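Local coordinates for protein R.MvaI (Kocuria varians, PDB 2OAA) that probably cuts double-stranded DNA at a short recognition sequence, as a restriction endonuclease of the PD-(D/E)XK clan, and binds calcium ions, at residues E[56-61]-E[160-165]; E[62-67]-E[168-173]; E[97-102]-E[213-218]; E[131-136]-E[147-152]. All coordinates share one frame; numbering follows the deposited sequence.

Contact 1: residues E[56-61]-E[160-165]; sequences DIEIKT and DKKLKY. With CA (calcium ion), chain I; nucleotides of chain A.
Glu58 and Lys162 meet beside a calcium ion where strand 57-63 passes the end of helix 152-162. From the backbone outward, Glu58 CB sits 3.3 Å from the carbonyl O of Lys162, and CG packs against Leu163 CD2. A bend at chi2 (70°) then turns the carboxylate across the lysine chain, OE1 3.6 Å from Lys162 CG. A water donates to OE1 and accepts from Lys162 NZ. OE2 binds the calcium at 2.4 Å and takes a salt bridge from Lys60 NZ at 2.9 Å, from above the carboxylate plane; Leu72 O and Thr71 O also bind that amine. Glu58 N bonds to Tyr165 O (2.9 Å). Ile59 O, Asp53 and OP1 of DT7 share the metal; Lys162 NZ grips OP1 of DC6 and OP2 of DT7, both nucleotides of chain A. Glu58, Ile59 and Lys60 match the EXK of the PD-(D/E)XK signature; metal and Lys162 at the DT7 phosphate, with Lys60 salt-bridged to metal-binding Glu58, are consistent with phosphodiester hydrolysis there.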
# COMPACT_ATOMS: atom_id res chain seq x y z
N ASP E 56 -14.05 7.52 -11.45
CA ASP E 56 -12.80 6.95 -11.98
C ASP E 56 -11.55 7.38 -11.22
O ASP E 56 -10.43 7.10 -11.65
CB ASP E 56 -12.64 7.26 -13.47
CG ASP E 56 -12.77 8.74 -13.80
OD1 ASP E 56 -13.04 9.56 -12.90
OD2 ASP E 56 -12.60 9.08 -15.01
N ILE E 57 -11.75 8.05 -10.08
CA ILE E 57 -10.64 8.61 -9.31
C ILE E 57 -10.41 7.84 -8.01
O ILE E 57 -11.34 7.58 -7.25
CB ILE E 57 -10.88 10.11 -8.99
CG1 ILE E 57 -11.10 10.89 -10.29
CG2 ILE E 57 -9.72 10.69 -8.18
CD1 ILE E 57 -11.88 12.19 -10.10
N GLU E 58 -9.14 7.49 -7.76
CA GLU E 58 -8.74 6.86 -6.52
C GLU E 58 -8.44 7.94 -5.48
O GLU E 58 -7.84 8.96 -5.80
CB GLU E 58 -7.47 6.03 -6.78
CG GLU E 58 -6.78 5.50 -5.55
CD GLU E 58 -7.54 4.40 -4.84
OE1 GLU E 58 -8.49 3.83 -5.44
OE2 GLU E 58 -7.17 4.09 -3.68
N ILE E 59 -8.87 7.71 -4.25
CA ILE E 59 -8.61 8.64 -3.15
C ILE E 59 -7.72 7.96 -2.12
O ILE E 59 -7.92 6.79 -1.80
CB ILE E 59 -9.92 9.08 -2.49
CG1 ILE E 59 -10.75 9.89 -3.48
CG2 ILE E 59 -9.61 9.87 -1.22
CD1 ILE E 59 -12.14 10.23 -2.98
N LYS E 60 -6.70 8.64 -1.64
CA LYS E 60 -5.87 8.09 -0.56
C LYS E 60 -5.62 9.18 0.45
O LYS E 60 -5.30 10.31 0.07
CB LYS E 60 -4.52 7.60 -1.10
CG LYS E 60 -4.64 6.55 -2.20
CD LYS E 60 -3.32 5.92 -2.55
CE LYS E 60 -3.54 4.86 -3.62
NZ LYS E 60 -4.33 3.67 -3.17
N THR E 61 -5.75 8.86 1.74
CA THR E 61 -5.37 9.80 2.79
C THR E 61 -3.97 9.46 3.32
O THR E 61 -3.53 8.31 3.28
CB THR E 61 -6.38 9.80 3.94
OG1 THR E 61 -6.37 8.54 4.61
CG2 THR E 61 -7.77 10.08 3.43
N ASP E 160 -4.39 0.08 -14.27
CA ASP E 160 -5.46 0.51 -15.18
C ASP E 160 -6.83 0.53 -14.49
O ASP E 160 -7.63 1.44 -14.74
CB ASP E 160 -5.55 -0.41 -16.40
CG ASP E 160 -4.37 -0.27 -17.35
OD1 ASP E 160 -3.59 0.70 -17.25
OD2 ASP E 160 -4.25 -1.16 -18.24
N LYS E 161 -7.10 -0.47 -13.65
CA LYS E 161 -8.40 -0.59 -12.98
C LYS E 161 -8.60 0.53 -11.95
O LYS E 161 -9.69 1.08 -11.81
CB LYS E 161 -8.53 -1.91 -12.20
CG LYS E 161 -8.57 -3.21 -13.00
CD LYS E 161 -8.58 -4.39 -12.03
CE LYS E 161 -8.41 -5.73 -12.74
NZ LYS E 161 -8.09 -6.82 -11.78
N LYS E 162 -7.53 0.85 -11.23
CA LYS E 162 -7.65 1.55 -9.95
C LYS E 162 -6.97 2.92 -9.92
O LYS E 162 -7.46 3.84 -9.25
CB LYS E 162 -7.05 0.66 -8.83
CG LYS E 162 -7.25 1.14 -7.40
CD LYS E 162 -6.29 0.37 -6.47
CE LYS E 162 -6.36 0.83 -5.03
NZ LYS E 162 -7.41 0.12 -4.27
N LEU E 163 -5.86 3.07 -10.65
CA LEU E 163 -4.89 4.14 -10.31
C LEU E 163 -4.56 5.14 -11.46
O LEU E 163 -3.47 5.71 -11.47
CB LEU E 163 -3.59 3.54 -9.75
CG LEU E 163 -3.73 2.77 -8.44
CD1 LEU E 163 -2.36 2.22 -8.09
CD2 LEU E 163 -4.25 3.63 -7.30
N LYS E 164 -5.51 5.38 -12.36
CA LYS E 164 -5.31 6.38 -13.42
C LYS E 164 -5.18 7.79 -12.82
O LYS E 164 -4.33 8.58 -13.24
CB LYS E 164 -6.48 6.32 -14.40
CG LYS E 164 -6.44 7.30 -15.58
CD LYS E 164 -7.57 6.97 -16.59
CE LYS E 164 -8.93 6.72 -15.91
NZ LYS E 164 -9.97 6.04 -16.76
N TYR E 165 -6.01 8.09 -11.82
CA TYR E 165 -5.99 9.38 -11.17
C TYR E 165 -5.94 9.16 -9.67
O TYR E 165 -6.90 8.64 -9.11
CB TYR E 165 -7.24 10.21 -11.51
CG TYR E 165 -7.61 10.27 -12.98
CD1 TYR E 165 -6.84 11.00 -13.89
CD2 TYR E 165 -8.76 9.64 -13.44
CE1 TYR E 165 -7.20 11.06 -15.23
CE2 TYR E 165 -9.12 9.70 -14.77
CZ TYR E 165 -8.35 10.41 -15.66
OH TYR E 165 -8.72 10.44 -16.98
CA CA I . -8.62 4.63 -1.80
P DG A 8 -6.66 5.19 2.91
OP1 DG A 8 -7.11 6.59 2.82
OP2 DG A 8 -5.79 4.62 1.85
O5' DG A 8 -5.94 4.98 4.32
C5' DG A 8 -4.55 5.14 4.47
C4' DG A 8 -4.12 4.50 5.76
O4' DG A 8 -4.13 3.06 5.68
C3' DG A 8 -2.70 4.82 6.19
O3' DG A 8 -2.66 6.17 6.64
C2' DG A 8 -2.53 3.79 7.29
C1' DG A 8 -3.23 2.56 6.67
N9 DG A 8 -2.28 1.66 6.02
C8 DG A 8 -2.11 1.43 4.67
N7 DG A 8 -1.13 0.59 4.43
C5 DG A 8 -0.64 0.26 5.69
C6 DG A 8 0.42 -0.60 6.07
O6 DG A 8 1.19 -1.26 5.36
N1 DG A 8 0.56 -0.66 7.46
C2 DG A 8 -0.22 0.03 8.36
N2 DG A 8 0.07 -0.16 9.65
N3 DG A 8 -1.20 0.84 8.01
C4 DG A 8 -1.36 0.90 6.67
P DC A 6 -7.03 -3.49 -3.49
OP1 DC A 6 -7.20 -2.58 -4.65
OP2 DC A 6 -5.68 -3.76 -2.94
O5' DC A 6 -7.94 -2.97 -2.29
C5' DC A 6 -9.33 -2.69 -2.51
C4' DC A 6 -9.98 -2.31 -1.20
O4' DC A 6 -9.96 -3.40 -0.26
C3' DC A 6 -9.27 -1.19 -0.45
O3' DC A 6 -9.55 0.08 -1.05
C2' DC A 6 -9.88 -1.34 0.92
C1' DC A 6 -9.90 -2.86 1.06
N1 DC A 6 -8.70 -3.40 1.73
C2 DC A 6 -8.57 -3.21 3.10
O2 DC A 6 -9.44 -2.56 3.70
N3 DC A 6 -7.50 -3.73 3.75
C4 DC A 6 -6.58 -4.42 3.06
N4 DC A 6 -5.56 -4.94 3.75
C5 DC A 6 -6.67 -4.60 1.65
C6 DC A 6 -7.74 -4.08 1.03
P DT A 7 -8.47 1.26 -0.93
OP1 DT A 7 -9.13 2.44 -1.55
OP2 DT A 7 -7.17 0.78 -1.46
O5' DT A 7 -8.33 1.51 0.64
C5' DT A 7 -9.41 2.09 1.37
C4' DT A 7 -9.08 2.14 2.84
O4' DT A 7 -8.88 0.81 3.38
C3' DT A 7 -7.80 2.86 3.21
O3' DT A 7 -7.96 4.27 3.07
C2' DT A 7 -7.64 2.40 4.64
C1' DT A 7 -8.00 0.91 4.51
N1 DT A 7 -6.81 0.07 4.24
C2 DT A 7 -6.08 -0.33 5.34
O2 DT A 7 -6.39 -0.04 6.48
N3 DT A 7 -4.96 -1.06 5.04
C4 DT A 7 -4.51 -1.43 3.79
O4 DT A 7 -3.47 -2.08 3.69
C5 DT A 7 -5.33 -0.99 2.69
C7 DT A 7 -4.92 -1.34 1.29
C6 DT A 7 -6.44 -0.28 2.96
O HOH W 1 -8.02 6.20 -10.74
O HOH W 2 -9.81 1.80 -4.55
O HOH W 3 -6.72 4.04 -0.54
O HOH W 4 -10.05 5.28 -0.05

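Contact 2: residues E[62-67]-E[168-173]; sequences HETAAK and VISAES. With nucleotides of chain A.
Glu63 reaches Ser173 because its CG points opposite the backbone N (chi1 -177°) and the rest of the chain runs straight on, while Ser173 OG is folded back between its own N and carbonyl carbon (chi1 76°). The two residues lie on neighbouring parallel strands, 57-63 and 165-176, in the mixed sheet of this PD-(D/E)XK core. The backbone pattern is that of a parallel pair: His62 N bonds to Ile169 O and Ala171 N to His62 O, both at 2.9 Å, so that His62 straddles Ser170. One step on, Thr64 N bonds to Ala171 O at 3.0 Å just as the strand gives way to a helix-like turn, closed by Ala66 N on Glu63 O.

On the face of Glu63 and Ala171, helix 33-41 packs against both residues through Ile34. On the other face, one water joins His62 ND1, Thr64 OG1 and Ser170 OG, while His62 NE2 bonds to Ser68 O; the imidazole is thus held at both nitrogens. Its CD2 comes obliquely to 3.7 Å from OP2 of DG9 of chain A. The same phosphate is gripped by the main chain, Glu63 N donating to OP1 at 2.9 Å. At the far end Ser173 OG donates to Glu63 OE2 at 2.7 Å from 47° out of the carboxylate plane, and a water ties OE2 to Ser173 N.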
# COMPACT_ATOMS: atom_id res chain seq x y z
N HIS E 62 -3.27 10.48 3.81
CA HIS E 62 -1.91 10.29 4.26
C HIS E 62 -1.55 11.32 5.32
O HIS E 62 -1.61 12.53 5.08
CB HIS E 62 -0.96 10.40 3.06
CG HIS E 62 0.47 10.17 3.41
ND1 HIS E 62 1.33 11.19 3.76
CD2 HIS E 62 1.20 9.02 3.46
CE1 HIS E 62 2.53 10.68 4.01
NE2 HIS E 62 2.47 9.37 3.84
N GLU E 63 -1.19 10.84 6.51
CA GLU E 63 -0.80 11.75 7.59
C GLU E 63 0.63 12.21 7.35
O GLU E 63 1.57 11.44 7.48
CB GLU E 63 -0.93 11.07 8.95
CG GLU E 63 -0.61 12.01 10.10
CD GLU E 63 -0.80 11.39 11.46
OE1 GLU E 63 -1.36 10.27 11.56
OE2 GLU E 63 -0.36 12.02 12.44
N THR E 64 0.77 13.48 6.98
CA THR E 64 2.05 14.03 6.55
C THR E 64 3.16 13.79 7.55
O THR E 64 4.24 13.33 7.19
CB THR E 64 1.88 15.52 6.25
OG1 THR E 64 0.81 15.67 5.32
CG2 THR E 64 3.17 16.11 5.69
N ALA E 65 2.89 14.08 8.81
CA ALA E 65 3.92 13.95 9.84
C ALA E 65 4.38 12.52 10.10
O ALA E 65 5.49 12.32 10.60
CB ALA E 65 3.47 14.61 11.15
N ALA E 66 3.53 11.54 9.80
CA ALA E 66 3.86 10.14 10.07
C ALA E 66 4.84 9.61 9.03
O ALA E 66 5.59 8.67 9.29
CB ALA E 66 2.61 9.28 10.13
N LYS E 67 4.83 10.22 7.84
CA LYS E 67 5.82 9.90 6.80
C LYS E 67 5.83 8.42 6.42
O LYS E 67 6.88 7.87 6.06
CB LYS E 67 7.23 10.37 7.22
CG LYS E 67 7.33 11.88 7.35
CD LYS E 67 8.67 12.31 7.93
CE LYS E 67 8.65 13.79 8.28
NZ LYS E 67 9.92 14.18 8.94
N VAL E 168 -4.35 12.35 -3.56
CA VAL E 168 -3.75 12.11 -2.26
C VAL E 168 -4.11 13.27 -1.34
O VAL E 168 -3.77 14.42 -1.63
CB VAL E 168 -2.22 12.00 -2.36
CG1 VAL E 168 -1.60 11.65 -0.98
CG2 VAL E 168 -1.84 10.95 -3.40
N ILE E 169 -4.78 12.93 -0.24
CA ILE E 169 -5.23 13.93 0.71
C ILE E 169 -4.31 13.95 1.91
O ILE E 169 -4.22 12.98 2.65
CB ILE E 169 -6.71 13.70 1.10
CG1 ILE E 169 -7.56 13.81 -0.17
CG2 ILE E 169 -7.17 14.74 2.14
CD1 ILE E 169 -8.65 12.83 -0.27
N SER E 170 -3.59 15.06 2.07
CA SER E 170 -2.65 15.19 3.18
C SER E 170 -3.39 15.63 4.43
O SER E 170 -4.28 16.49 4.37
CB SER E 170 -1.53 16.16 2.83
OG SER E 170 -0.66 15.58 1.86
N ALA E 171 -3.02 15.03 5.56
CA ALA E 171 -3.78 15.18 6.79
C ALA E 171 -2.88 15.28 8.00
O ALA E 171 -1.67 15.04 7.93
CB ALA E 171 -4.72 13.98 6.96
N GLU E 172 -3.48 15.64 9.12
CA GLU E 172 -2.80 15.60 10.40
C GLU E 172 -3.69 14.92 11.41
O GLU E 172 -4.89 14.73 11.15
CB GLU E 172 -2.40 16.99 10.87
CG GLU E 172 -3.54 17.97 10.96
CD GLU E 172 -3.05 19.35 11.31
OE1 GLU E 172 -2.56 19.53 12.45
OE2 GLU E 172 -3.16 20.26 10.46
N SER E 173 -3.11 14.53 12.53
CA SER E 173 -3.86 13.89 13.61
C SER E 173 -3.50 14.51 14.94
O SER E 173 -2.46 15.16 15.09
CB SER E 173 -3.56 12.39 13.68
OG SER E 173 -2.29 12.15 14.27
P DG A 9 -1.26 6.86 7.01
OP1 DG A 9 -1.58 8.21 7.55
OP2 DG A 9 -0.31 6.73 5.88
O5' DG A 9 -0.74 5.91 8.17
C5' DG A 9 0.24 6.33 9.10
C4' DG A 9 0.04 5.57 10.38
O4' DG A 9 0.03 4.16 10.07
C3' DG A 9 1.12 5.77 11.43
O3' DG A 9 0.56 5.67 12.73
C2' DG A 9 2.08 4.62 11.16
C1' DG A 9 1.19 3.52 10.59
N9 DG A 9 1.87 2.83 9.50
C8 DG A 9 1.73 3.03 8.15
N7 DG A 9 2.59 2.35 7.44
C5 DG A 9 3.32 1.64 8.38
C6 DG A 9 4.43 0.76 8.22
O6 DG A 9 5.02 0.44 7.18
N1 DG A 9 4.86 0.25 9.45
C2 DG A 9 4.30 0.56 10.67
N2 DG A 9 4.84 -0.04 11.74
N3 DG A 9 3.30 1.40 10.83
C4 DG A 9 2.86 1.90 9.65
O HOH W 5 1.04 13.94 3.14
O HOH W 6 -0.14 14.65 12.22
O HOH W 7 0.53 15.45 9.64

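Contact 3: residues E[97-102]-E[213-218]; sequences YGNNIL and IGAYHS. With nucleotides of chain B.
Tyr97 OH and His217 ND1 lie 2.7 Å apart in a hydrogen bond whose donor could be either. The link lies beyond the ends of strands 100-106 and 207-215, neighbours in an antiparallel sheet. With His217 CG beside its backbone N (chi1 -58°), the imidazole turns to Tyr97; hydroxyl and ND1 each lie in the plane of the other's ring, and the rings meet rim to rim, planes 36° apart. NE2 donates to OP2 of DA6 of chain B at 3.1 Å, so the tyrosine is a second-shell partner that probably steadies the histidine's rotation. Lys222 NZ in turn holds Tyr97 OH.

Further back on the phenol, CD2 of Tyr97 packs on Ala215 CB at 3.9 Å, with Asn99 ND2 touching the same methyl while bonded to Gly223 O. Tyr216, next along the chain, stacks on His226 and sends OH, also bonded to Lys221 NZ, to O4 of DT9 of chain B at 2.6 Å, consistent with direct readout of the thymine.

Further out, a water bridges Asn100 O and Gly214 O. In the hydrogen-bonded pair Leu102 and Ile213, Leu102 N meets Ile213 O at 2.8 Å on a lone pair, whereas Ile213 N approaches Leu102 O from 44° above its plane.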
# COMPACT_ATOMS: atom_id res chain seq x y z
N TYR E 97 0.30 -16.23 19.04
CA TYR E 97 -0.82 -17.16 18.87
C TYR E 97 -0.40 -18.52 18.32
O TYR E 97 -1.22 -19.43 18.22
CB TYR E 97 -1.86 -16.57 17.92
CG TYR E 97 -2.31 -15.16 18.25
CD1 TYR E 97 -3.11 -14.90 19.37
CD2 TYR E 97 -1.96 -14.10 17.42
CE1 TYR E 97 -3.53 -13.60 19.65
CE2 TYR E 97 -2.37 -12.81 17.69
CZ TYR E 97 -3.16 -12.56 18.81
OH TYR E 97 -3.55 -11.26 19.05
N GLY E 98 0.87 -18.65 17.95
CA GLY E 98 1.37 -19.88 17.33
C GLY E 98 1.32 -19.88 15.80
O GLY E 98 1.58 -20.90 15.17
N ASN E 99 0.96 -18.73 15.22
CA ASN E 99 1.05 -18.55 13.77
C ASN E 99 2.47 -18.27 13.35
O ASN E 99 3.28 -17.80 14.15
CB ASN E 99 0.26 -17.32 13.30
CG ASN E 99 -1.19 -17.36 13.70
OD1 ASN E 99 -1.92 -18.30 13.38
ND2 ASN E 99 -1.64 -16.30 14.37
N ASN E 100 2.76 -18.53 12.08
CA ASN E 100 3.90 -17.88 11.45
C ASN E 100 3.40 -16.56 10.88
O ASN E 100 2.32 -16.48 10.30
CB ASN E 100 4.48 -18.73 10.33
CG ASN E 100 5.65 -19.59 10.78
OD1 ASN E 100 5.91 -19.74 11.98
ND2 ASN E 100 6.37 -20.16 9.82
N ILE E 101 4.20 -15.52 11.09
CA ILE E 101 3.93 -14.21 10.49
C ILE E 101 5.11 -13.81 9.62
O ILE E 101 6.22 -14.32 9.78
CB ILE E 101 3.65 -13.11 11.55
CG1 ILE E 101 4.85 -12.94 12.50
CG2 ILE E 101 2.36 -13.41 12.31
CD1 ILE E 101 4.69 -11.76 13.51
N LEU E 102 4.87 -12.89 8.70
CA LEU E 102 5.93 -12.41 7.81
C LEU E 102 5.61 -11.01 7.34
O LEU E 102 4.81 -10.83 6.42
CB LEU E 102 6.11 -13.35 6.60
CG LEU E 102 7.24 -13.05 5.62
CD1 LEU E 102 8.59 -13.09 6.34
CD2 LEU E 102 7.20 -14.01 4.43
N ILE E 213 2.04 -10.17 6.23
CA ILE E 213 1.31 -11.30 6.78
C ILE E 213 1.39 -11.30 8.30
O ILE E 213 2.44 -11.56 8.90
CB ILE E 213 1.82 -12.62 6.18
CG1 ILE E 213 1.80 -12.57 4.64
CG2 ILE E 213 0.99 -13.80 6.73
CD1 ILE E 213 2.54 -13.72 3.96
N GLY E 214 0.27 -10.96 8.91
CA GLY E 214 0.18 -10.83 10.34
C GLY E 214 -0.89 -11.74 10.92
O GLY E 214 -1.08 -12.88 10.47
N ALA E 215 -1.60 -11.21 11.91
CA ALA E 215 -2.69 -11.93 12.58
C ALA E 215 -3.74 -10.93 12.99
O ALA E 215 -3.44 -9.75 13.13
CB ALA E 215 -2.18 -12.68 13.79
N TYR E 216 -4.97 -11.40 13.16
CA TYR E 216 -6.05 -10.58 13.73
C TYR E 216 -5.87 -10.50 15.24
O TYR E 216 -5.45 -11.48 15.86
CB TYR E 216 -7.41 -11.19 13.42
CG TYR E 216 -7.80 -11.15 11.95
CD1 TYR E 216 -7.61 -12.25 11.14
CD2 TYR E 216 -8.37 -10.00 11.39
CE1 TYR E 216 -7.96 -12.23 9.79
CE2 TYR E 216 -8.72 -9.97 10.03
CZ TYR E 216 -8.52 -11.09 9.24
OH TYR E 216 -8.87 -11.07 7.90
N HIS E 217 -6.22 -9.37 15.84
CA HIS E 217 -5.96 -9.16 17.28
C HIS E 217 -7.18 -8.86 18.11
O HIS E 217 -7.08 -8.66 19.33
CB HIS E 217 -4.91 -8.06 17.49
CG HIS E 217 -3.62 -8.35 16.81
ND1 HIS E 217 -2.77 -9.35 17.24
CD2 HIS E 217 -3.04 -7.79 15.73
CE1 HIS E 217 -1.72 -9.39 16.44
NE2 HIS E 217 -1.85 -8.46 15.52
N SER E 218 -8.34 -8.83 17.46
CA SER E 218 -9.62 -8.58 18.13
C SER E 218 -10.72 -9.02 17.19
O SER E 218 -10.49 -9.19 15.98
CB SER E 218 -9.80 -7.10 18.46
OG SER E 218 -9.98 -6.35 17.27
P DA B 6 0.56 -6.20 14.64
OP1 DA B 6 0.38 -6.41 16.10
OP2 DA B 6 0.44 -7.35 13.72
O5' DA B 6 -0.46 -5.07 14.17
C5' DA B 6 -0.80 -3.98 15.03
C4' DA B 6 -1.78 -3.06 14.35
O4' DA B 6 -1.22 -2.51 13.14
C3' DA B 6 -3.08 -3.69 13.89
O3' DA B 6 -3.97 -3.84 15.00
C2' DA B 6 -3.59 -2.65 12.91
C1' DA B 6 -2.29 -2.09 12.30
N9 DA B 6 -2.00 -2.56 10.95
C8 DA B 6 -1.01 -3.41 10.53
N7 DA B 6 -0.99 -3.61 9.24
C5 DA B 6 -2.05 -2.84 8.77
C6 DA B 6 -2.55 -2.62 7.47
N6 DA B 6 -2.02 -3.15 6.37
N1 DA B 6 -3.62 -1.81 7.35
C2 DA B 6 -4.14 -1.26 8.46
N3 DA B 6 -3.75 -1.39 9.73
C4 DA B 6 -2.69 -2.20 9.81
P DT B 9 -15.98 -6.10 9.18
OP1 DT B 9 -17.36 -5.75 9.60
OP2 DT B 9 -15.30 -7.28 9.78
O5' DT B 9 -15.97 -6.27 7.60
C5' DT B 9 -16.33 -5.19 6.75
C4' DT B 9 -16.41 -5.67 5.32
O4' DT B 9 -15.08 -6.05 4.88
C3' DT B 9 -17.28 -6.91 5.13
O3' DT B 9 -17.86 -6.91 3.83
C2' DT B 9 -16.27 -8.04 5.25
C1' DT B 9 -15.06 -7.44 4.55
N1 DT B 9 -13.77 -8.01 5.01
C2 DT B 9 -12.90 -8.53 4.07
O2 DT B 9 -13.11 -8.51 2.87
N3 DT B 9 -11.75 -9.07 4.60
C4 DT B 9 -11.40 -9.14 5.94
O4 DT B 9 -10.35 -9.68 6.26
C5 DT B 9 -12.35 -8.56 6.86
C7 DT B 9 -12.05 -8.57 8.32
C6 DT B 9 -13.47 -8.02 6.35
O HOH W 8 -0.17 -15.51 10.35

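Contact 4: residues E[131-136]-E[147-152]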
# COMPACT_ATOMS: atom_id res chain seq x y z
N VAL E 131 8.72 -9.55 -15.46
CA VAL E 131 8.19 -9.96 -14.17
C VAL E 131 8.91 -9.24 -13.04
O VAL E 131 10.06 -8.80 -13.18
CB VAL E 131 8.24 -11.50 -13.91
CG1 VAL E 131 7.48 -12.27 -14.99
CG2 VAL E 131 9.67 -12.01 -13.76
N VAL E 132 8.20 -9.13 -11.92
CA VAL E 132 8.75 -8.68 -10.66
C VAL E 132 8.92 -9.93 -9.82
O VAL E 132 7.93 -10.62 -9.54
CB VAL E 132 7.79 -7.72 -9.96
CG1 VAL E 132 8.29 -7.36 -8.58
CG2 VAL E 132 7.57 -6.47 -10.81
N ARG E 133 10.16 -10.26 -9.46
CA ARG E 133 10.42 -11.53 -8.79
C ARG E 133 10.93 -11.33 -7.37
O ARG E 133 11.81 -10.51 -7.13
CB ARG E 133 11.44 -12.34 -9.60
CG ARG E 133 11.53 -13.81 -9.17
CD ARG E 133 12.35 -14.66 -10.15
NE ARG E 133 11.69 -14.81 -11.45
CZ ARG E 133 10.72 -15.68 -11.72
NH1 ARG E 133 10.26 -16.52 -10.79
NH2 ARG E 133 10.21 -15.72 -12.95
N LEU E 134 10.42 -12.12 -6.44
CA LEU E 134 10.93 -12.09 -5.07
C LEU E 134 12.05 -13.11 -4.90
O LEU E 134 11.88 -14.29 -5.22
CB LEU E 134 9.82 -12.42 -4.08
CG LEU E 134 10.20 -12.54 -2.60
CD1 LEU E 134 10.58 -11.17 -2.04
CD2 LEU E 134 9.03 -13.13 -1.84
N GLU E 135 13.17 -12.66 -4.36
CA GLU E 135 14.31 -13.53 -4.06
C GLU E 135 14.42 -13.69 -2.56
O GLU E 135 14.50 -12.69 -1.83
CB GLU E 135 15.61 -12.93 -4.60
CG GLU E 135 15.63 -12.76 -6.09
CD GLU E 135 16.85 -12.00 -6.59
OE1 GLU E 135 17.36 -11.10 -5.89
OE2 GLU E 135 17.27 -12.31 -7.72
N VAL E 136 14.45 -14.94 -2.10
CA VAL E 136 14.61 -15.26 -0.69
C VAL E 136 16.00 -15.84 -0.48
O VAL E 136 16.42 -16.74 -1.21
CB VAL E 136 13.55 -16.28 -0.19
CG1 VAL E 136 13.67 -16.49 1.34
CG2 VAL E 136 12.12 -15.83 -0.57
N SER E 147 10.84 -18.35 -6.65
CA SER E 147 9.65 -18.82 -7.33
C SER E 147 8.51 -17.80 -7.38
O SER E 147 7.66 -17.89 -8.27
CB SER E 147 9.13 -20.11 -6.69
OG SER E 147 8.71 -19.90 -5.36
N VAL E 148 8.46 -16.89 -6.42
CA VAL E 148 7.33 -15.96 -6.30
C VAL E 148 7.49 -14.77 -7.24
O VAL E 148 8.52 -14.08 -7.22
CB VAL E 148 7.15 -15.48 -4.84
CG1 VAL E 148 6.04 -14.43 -4.73
CG2 VAL E 148 6.88 -16.66 -3.92
N TYR E 149 6.49 -14.51 -8.08
CA TYR E 149 6.60 -13.37 -8.99
C TYR E 149 5.24 -12.78 -9.33
O TYR E 149 4.20 -13.42 -9.14
CB TYR E 149 7.36 -13.73 -10.27
CG TYR E 149 6.58 -14.62 -11.22
CD1 TYR E 149 5.80 -14.07 -12.24
CD2 TYR E 149 6.63 -16.00 -11.09
CE1 TYR E 149 5.07 -14.88 -13.11
CE2 TYR E 149 5.91 -16.83 -11.97
CZ TYR E 149 5.14 -16.26 -12.97
OH TYR E 149 4.42 -17.07 -13.83
N TRP E 150 5.29 -11.54 -9.84
CA TRP E 150 4.14 -10.86 -10.42
C TRP E 150 4.48 -10.51 -11.86
O TRP E 150 5.54 -9.95 -12.12
CB TRP E 150 3.87 -9.54 -9.70
CG TRP E 150 3.51 -9.66 -8.24
CD1 TRP E 150 2.25 -9.54 -7.71
CD2 TRP E 150 4.40 -9.86 -7.14
NE1 TRP E 150 2.31 -9.66 -6.35
CE2 TRP E 150 3.62 -9.87 -5.97
CE3 TRP E 150 5.79 -10.05 -7.03
CZ2 TRP E 150 4.17 -10.07 -4.70
CZ3 TRP E 150 6.35 -10.24 -5.78
CH2 TRP E 150 5.53 -10.25 -4.62
N SER E 151 3.59 -10.82 -12.78
CA SER E 151 3.80 -10.40 -14.17
C SER E 151 3.60 -8.89 -14.29
O SER E 151 2.79 -8.30 -13.55
CB SER E 151 2.87 -11.15 -15.11
OG SER E 151 1.51 -10.79 -14.89
N PHE E 152 4.34 -8.24 -15.21
CA PHE E 152 4.08 -6.83 -15.48
C PHE E 152 2.62 -6.65 -15.87
O PHE E 152 1.98 -5.68 -15.45
CB PHE E 152 4.95 -6.28 -16.62
CG PHE E 152 6.35 -5.88 -16.23
CD1 PHE E 152 7.00 -6.43 -15.13
CD2 PHE E 152 7.04 -4.96 -17.00
CE1 PHE E 152 8.32 -6.06 -14.82
CE2 PHE E 152 8.35 -4.59 -16.69
CZ PHE E 152 8.99 -5.14 -15.60
O HOH W 9 10.30 -16.31 -4.11
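Val132 and Trp150 face each other as a hydrogen-bonded pair in an antiparallel beta hairpin, strands 131-138 and 143-151. Backbone bonds come first: Val132 N to Trp150 O, Trp150 N to Val132 O and Leu134 N to Val148 O, all 2.8 Å, the first almost straight (175° at the hydrogen). Strand 131-138 also pairs with strand 119-126, which carries the second calcium site at Asp124 and Ile125; Arg133 is backbone-bonded to Asp124.

On the face of Val132 and Trp150 the packing is apolar: Val132 CG1 meets Trp150 CE3 at 4.0 Å, Leu134 CB meets Val148 CB at 4.1 Å, and Phe152 CE1 touches Val132 CG2. Val132 O lies in the indole plane at its edge, 3.3 Å from CE3.

On the other face Tyr149 CG sits between its N and carbonyl carbon (chi1 72°), placing the ring between Val131 CG1, 3.7 Å from CD1, and Arg133, guanidinium and ring planes 44° apart.

Among polar ends, Arg133 NH1 is held by Asn146 O, Trp150 NE1 bonds to Lys75 O, and Ser151 OG caps helix 152-162 through Ser154 N.

Contacts 1 and 2 share strand 57-63, contact 1 at its start beside the end of helix 152-162, contact 2 further along; where they join, Lys60 O lies 2.7 Å from Ile169 N, probably a hydrogen bond. Together they meet the calcium site and four successive phosphates of chain A. Contact 3 sits about 30 Å from contact 1, centre to centre, on the opposite side of the chain's centre, and meets chain B instead, consistent with the DNA being held from two sides. Contact 4 is nested in the loops closed by the other three. Its nearest atoms come within about 8 Å of contact 1, since its second strand leads into helix 152-162, and about 7 Å of contact 3.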